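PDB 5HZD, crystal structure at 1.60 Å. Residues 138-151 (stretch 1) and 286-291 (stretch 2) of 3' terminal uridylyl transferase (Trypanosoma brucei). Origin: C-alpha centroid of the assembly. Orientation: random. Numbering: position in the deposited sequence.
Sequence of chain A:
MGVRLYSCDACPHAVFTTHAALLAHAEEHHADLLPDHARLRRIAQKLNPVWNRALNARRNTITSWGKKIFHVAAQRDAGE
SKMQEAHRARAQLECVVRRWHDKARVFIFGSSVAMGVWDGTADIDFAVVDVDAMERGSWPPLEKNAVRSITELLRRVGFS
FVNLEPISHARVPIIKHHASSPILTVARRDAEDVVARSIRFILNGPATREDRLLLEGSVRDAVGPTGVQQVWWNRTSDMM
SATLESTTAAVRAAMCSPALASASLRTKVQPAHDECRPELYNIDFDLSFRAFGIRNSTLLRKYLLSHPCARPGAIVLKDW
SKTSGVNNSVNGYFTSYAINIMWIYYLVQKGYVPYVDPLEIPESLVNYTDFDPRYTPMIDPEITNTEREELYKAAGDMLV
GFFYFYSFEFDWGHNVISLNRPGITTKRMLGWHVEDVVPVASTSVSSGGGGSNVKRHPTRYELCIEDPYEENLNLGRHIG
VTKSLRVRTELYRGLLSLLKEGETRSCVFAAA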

# COMPACT_ATOMS: atom_id res chain seq x y z
N SER A 138 16.79 0.33 19.21
CA SER A 138 15.95 -0.46 20.11
C SER A 138 14.48 -0.37 19.74
O SER A 138 13.63 -0.28 20.62
N TRP A 139 14.17 -0.39 18.45
CA TRP A 139 12.78 -0.45 18.00
C TRP A 139 12.70 -1.40 16.82
O TRP A 139 13.58 -1.38 15.95
N PRO A 140 11.67 -2.25 16.77
CA PRO A 140 10.54 -2.41 17.69
C PRO A 140 10.86 -3.27 18.90
O PRO A 140 11.83 -4.06 18.90
N PRO A 141 10.02 -3.15 19.95
CA PRO A 141 10.12 -4.11 21.05
C PRO A 141 9.56 -5.43 20.56
O PRO A 141 9.12 -5.49 19.41
N LEU A 142 9.55 -6.47 21.40
CA LEU A 142 9.13 -7.77 20.88
C LEU A 142 7.73 -7.70 20.31
O LEU A 142 6.75 -7.34 21.00
N GLU A 143 7.64 -7.95 19.01
CA GLU A 143 6.43 -7.60 18.30
C GLU A 143 5.23 -8.48 18.61
O GLU A 143 4.10 -7.99 18.53
N LYS A 144 5.45 -9.75 18.95
CA LYS A 144 4.31 -10.58 19.32
C LYS A 144 3.60 -9.97 20.54
O LYS A 144 2.36 -9.99 20.67
N ASN A 145 4.40 -9.40 21.45
CA ASN A 145 3.79 -8.86 22.66
C ASN A 145 3.14 -7.53 22.39
O ASN A 145 2.08 -7.22 22.96
N ALA A 146 3.73 -6.73 21.51
CA ALA A 146 3.16 -5.46 21.09
C ALA A 146 1.79 -5.70 20.44
O ALA A 146 0.81 -5.01 20.72
N VAL A 147 1.72 -6.71 19.57
CA VAL A 147 0.44 -7.04 18.94
C VAL A 147 -0.62 -7.39 19.97
O VAL A 147 -1.75 -6.89 19.88
N ARG A 148 -0.26 -8.21 20.96
CA ARG A 148 -1.24 -8.62 21.99
C ARG A 148 -1.63 -7.42 22.86
O ARG A 148 -2.80 -7.23 23.16
N SER A 149 -0.65 -6.58 23.22
CA SER A 149 -0.94 -5.41 24.06
C SER A 149 -1.90 -4.45 23.39
O SER A 149 -2.89 -4.01 24.02
N ILE A 150 -1.64 -4.11 22.14
CA ILE A 150 -2.49 -3.14 21.46
C ILE A 150 -3.86 -3.73 21.11
O ILE A 150 -4.88 -3.03 21.16
N THR A 151 -3.90 -5.02 20.78
CA THR A 151 -5.20 -5.67 20.59
C THR A 151 -6.10 -5.50 21.81
O THR A 151 -7.26 -5.15 21.67
N ASP A 286 -4.01 -2.22 8.52
CA ASP A 286 -3.00 -3.11 9.06
C ASP A 286 -2.10 -2.25 9.94
O ASP A 286 -1.59 -1.22 9.48
N LEU A 287 -1.89 -2.69 11.17
CA LEU A 287 -1.04 -1.99 12.14
C LEU A 287 0.25 -2.79 12.35
O LEU A 287 0.22 -3.96 12.71
N SER A 288 1.39 -2.16 12.10
CA SER A 288 2.70 -2.78 12.25
C SER A 288 3.61 -1.87 13.03
O SER A 288 3.23 -0.74 13.37
N PHE A 289 4.82 -2.37 13.31
CA PHE A 289 5.71 -1.69 14.25
C PHE A 289 7.06 -1.32 13.65
O PHE A 289 7.98 -0.91 14.37
N ARG A 290 7.17 -1.48 12.34
CA ARG A 290 8.43 -1.21 11.66
C ARG A 290 8.37 0.01 10.76
O ARG A 290 7.30 0.42 10.32
N ALA A 291 9.52 0.58 10.45
CA ALA A 291 9.57 1.83 9.68
C ALA A 291 9.78 1.64 8.19
O ALA A 291 9.60 2.58 7.42

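Which side chain does most to join the two stretches? Phe289 does, with 162 Å² of its surface covered by the other stretch, far more than any other residue here. It lies just past the strand 286-288, its CA-to-CB bond points toward stretch 1, and chi1 in the m well (-61°) with chi2 at -84° lays the ring against the helix that begins at Glu143. Ala146 also points toward the contact and sits over one face of the ring: its CB is 3.5 Å from Phe289 CZ and 3.7 Å from the ring centroid, only 19° off the ring normal, a CH-pi contact. The methyl carbon of Ala146 is all that its side chain offers the ring, and it lies over the face.

What surrounds the edge of that ring? Two branched side chains from the same helix do, three residues apart, so on roughly the same side of the helix. Ile150, with chi1 m and chi2 t, points toward stretch 2 and brings its CD1 to 3.3 Å from Phe289 CE1, a tight apolar contact. Val147, with chi1 t, leaves its backbone sideways, yet its CG2 lies 3.8 Å from Phe289 CE2. Ile150 also reaches the strand itself, where its CG2 is 4.0 Å from CD1 of Leu287, a t,t rotamer that points toward the helix. Between Leu287 and Phe289, Ser288 points away, as the alternation of side chains along a strand leads one to expect.

How is the charged part of the contact held together? Glu143, in the first turn of the helix, and Arg290 form a two-pronged salt bridge. Arg290 NE donates to Glu143 OE2 at 2.8 Å, and Arg290 NH2 donates to Glu143 OE1 at 3.0 Å, so both carboxylate oxygens are engaged and OE2 lies at the edge of the guanidinium, near its plane. Arg290 leaves its CA sideways, but an m chi1 followed by three extended torsions carries its end to the acid. Glu143 points toward stretch 2 with chi1 m, chi2 t and chi3 at -71°. Its OE2 has a further partner: water 1 donates to Glu143 OE2 at 2.8 Å and accepts from Phe289 N at 2.9 Å, linking the carboxylate to the backbone nitrogen of Phe289 itself.

What does the loop before the helix add? Trp139, with chi1 t and chi2 at -93°, starts sideways, but its indole end comes nearer and places NE1 2.9 Å from Phe289 O; the N-H...O angle of 124° makes this a weak hydrogen bond. The carbonyl lies at the edge of the indole, near its plane. The next residue, Pro140, follows a cis peptide bond and points toward stretch 2, with its CB 3.9 Å from Phe289 CB. Phe289 is therefore contacted through its backbone as well as its ring.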

# COMPACT_ATOMS: atom_id res chain seq x y z
CB SER A 138 16.10 0.05 21.54
OG SER A 138 17.42 -0.12 22.00
CB TRP A 139 12.24 0.95 17.58
CG TRP A 139 10.74 0.92 17.48
CD1 TRP A 139 10.00 0.68 16.36
CD2 TRP A 139 9.80 1.02 18.56
NE1 TRP A 139 8.65 0.66 16.67
CE2 TRP A 139 8.51 0.87 18.02
CE3 TRP A 139 9.93 1.25 19.95
CZ2 TRP A 139 7.36 0.92 18.80
CZ3 TRP A 139 8.80 1.29 20.72
CH2 TRP A 139 7.51 1.14 20.14
CB PRO A 140 9.48 -3.09 16.82
CG PRO A 140 10.29 -3.93 15.88
CD PRO A 140 11.52 -3.09 15.57
CB PRO A 141 9.19 -3.50 22.12
CG PRO A 141 8.15 -2.76 21.33
CD PRO A 141 8.83 -2.28 20.06
CB LEU A 142 9.24 -8.83 21.97
CG LEU A 142 10.70 -9.29 22.13
CD1 LEU A 142 10.83 -10.25 23.24
CD2 LEU A 142 11.24 -9.94 20.86
CB GLU A 143 6.68 -7.54 16.79
CG GLU A 143 7.53 -6.35 16.37
CD GLU A 143 8.16 -6.60 15.01
OE1 GLU A 143 9.08 -7.46 14.94
OE2 GLU A 143 7.74 -5.95 14.04
CB LYS A 144 4.79 -12.01 19.63
CG LYS A 144 3.75 -12.89 20.30
CD LYS A 144 4.30 -14.27 20.66
CE LYS A 144 3.38 -14.99 21.65
NZ LYS A 144 1.94 -14.99 21.21
CB ASN A 145 4.84 -8.75 23.79
CG ASN A 145 5.39 -10.09 24.15
OD1 ASN A 145 4.64 -11.06 24.21
ND2 ASN A 145 6.68 -10.15 24.38
CB ALA A 146 4.11 -4.75 20.12
CB VAL A 147 0.60 -8.24 17.95
CG1 VAL A 147 -0.76 -8.90 17.66
CG2 VAL A 147 1.30 -7.78 16.68
CB ARG A 148 -0.73 -9.80 22.82
CG ARG A 148 -0.43 -11.02 21.91
CD ARG A 148 0.48 -12.06 22.52
NE ARG A 148 -0.03 -12.57 23.77
CZ ARG A 148 0.63 -12.48 24.92
NH1 ARG A 148 1.84 -11.91 24.95
NH2 ARG A 148 0.09 -12.97 26.04
CB SER A 149 0.35 -4.67 24.41
OG SER A 149 1.17 -5.47 25.25
CB ILE A 150 -1.77 -2.52 20.27
CG1 ILE A 150 -0.59 -1.69 20.82
CG2 ILE A 150 -2.71 -1.64 19.47
CD1 ILE A 150 0.37 -1.31 19.77
CB THR A 151 -5.03 -7.13 20.24
OG1 THR A 151 -4.33 -7.18 19.00
CG2 THR A 151 -6.42 -7.79 20.01
CB ASP A 286 -2.12 -3.73 7.98
CG ASP A 286 -2.85 -4.74 7.11
OD1 ASP A 286 -4.02 -5.11 7.41
OD2 ASP A 286 -2.23 -5.16 6.11
CB LEU A 287 -1.84 -1.80 13.44
CG LEU A 287 -1.22 -1.00 14.58
CD1 LEU A 287 -2.29 -0.68 15.59
CD2 LEU A 287 -0.07 -1.75 15.26
CB SER A 288 3.30 -3.06 10.87
OG SER A 288 3.36 -1.85 10.10
CB PHE A 289 5.90 -2.56 15.50
CG PHE A 289 4.62 -2.83 16.22
CD1 PHE A 289 4.13 -1.91 17.14
CD2 PHE A 289 3.87 -3.98 15.95
CE1 PHE A 289 2.94 -2.12 17.82
CE2 PHE A 289 2.68 -4.20 16.61
CZ PHE A 289 2.20 -3.28 17.53
CB ARG A 290 8.84 -2.43 10.83
CG ARG A 290 8.91 -3.70 11.69
CD ARG A 290 9.44 -4.89 10.91
NE ARG A 290 9.35 -6.10 11.73
CZ ARG A 290 9.78 -7.29 11.34
NH1 ARG A 290 10.33 -7.42 10.13
NH2 ARG A 290 9.67 -8.34 12.13
CB ALA A 291 10.64 2.75 10.24
O HOH W 1 5.36 -5.15 12.90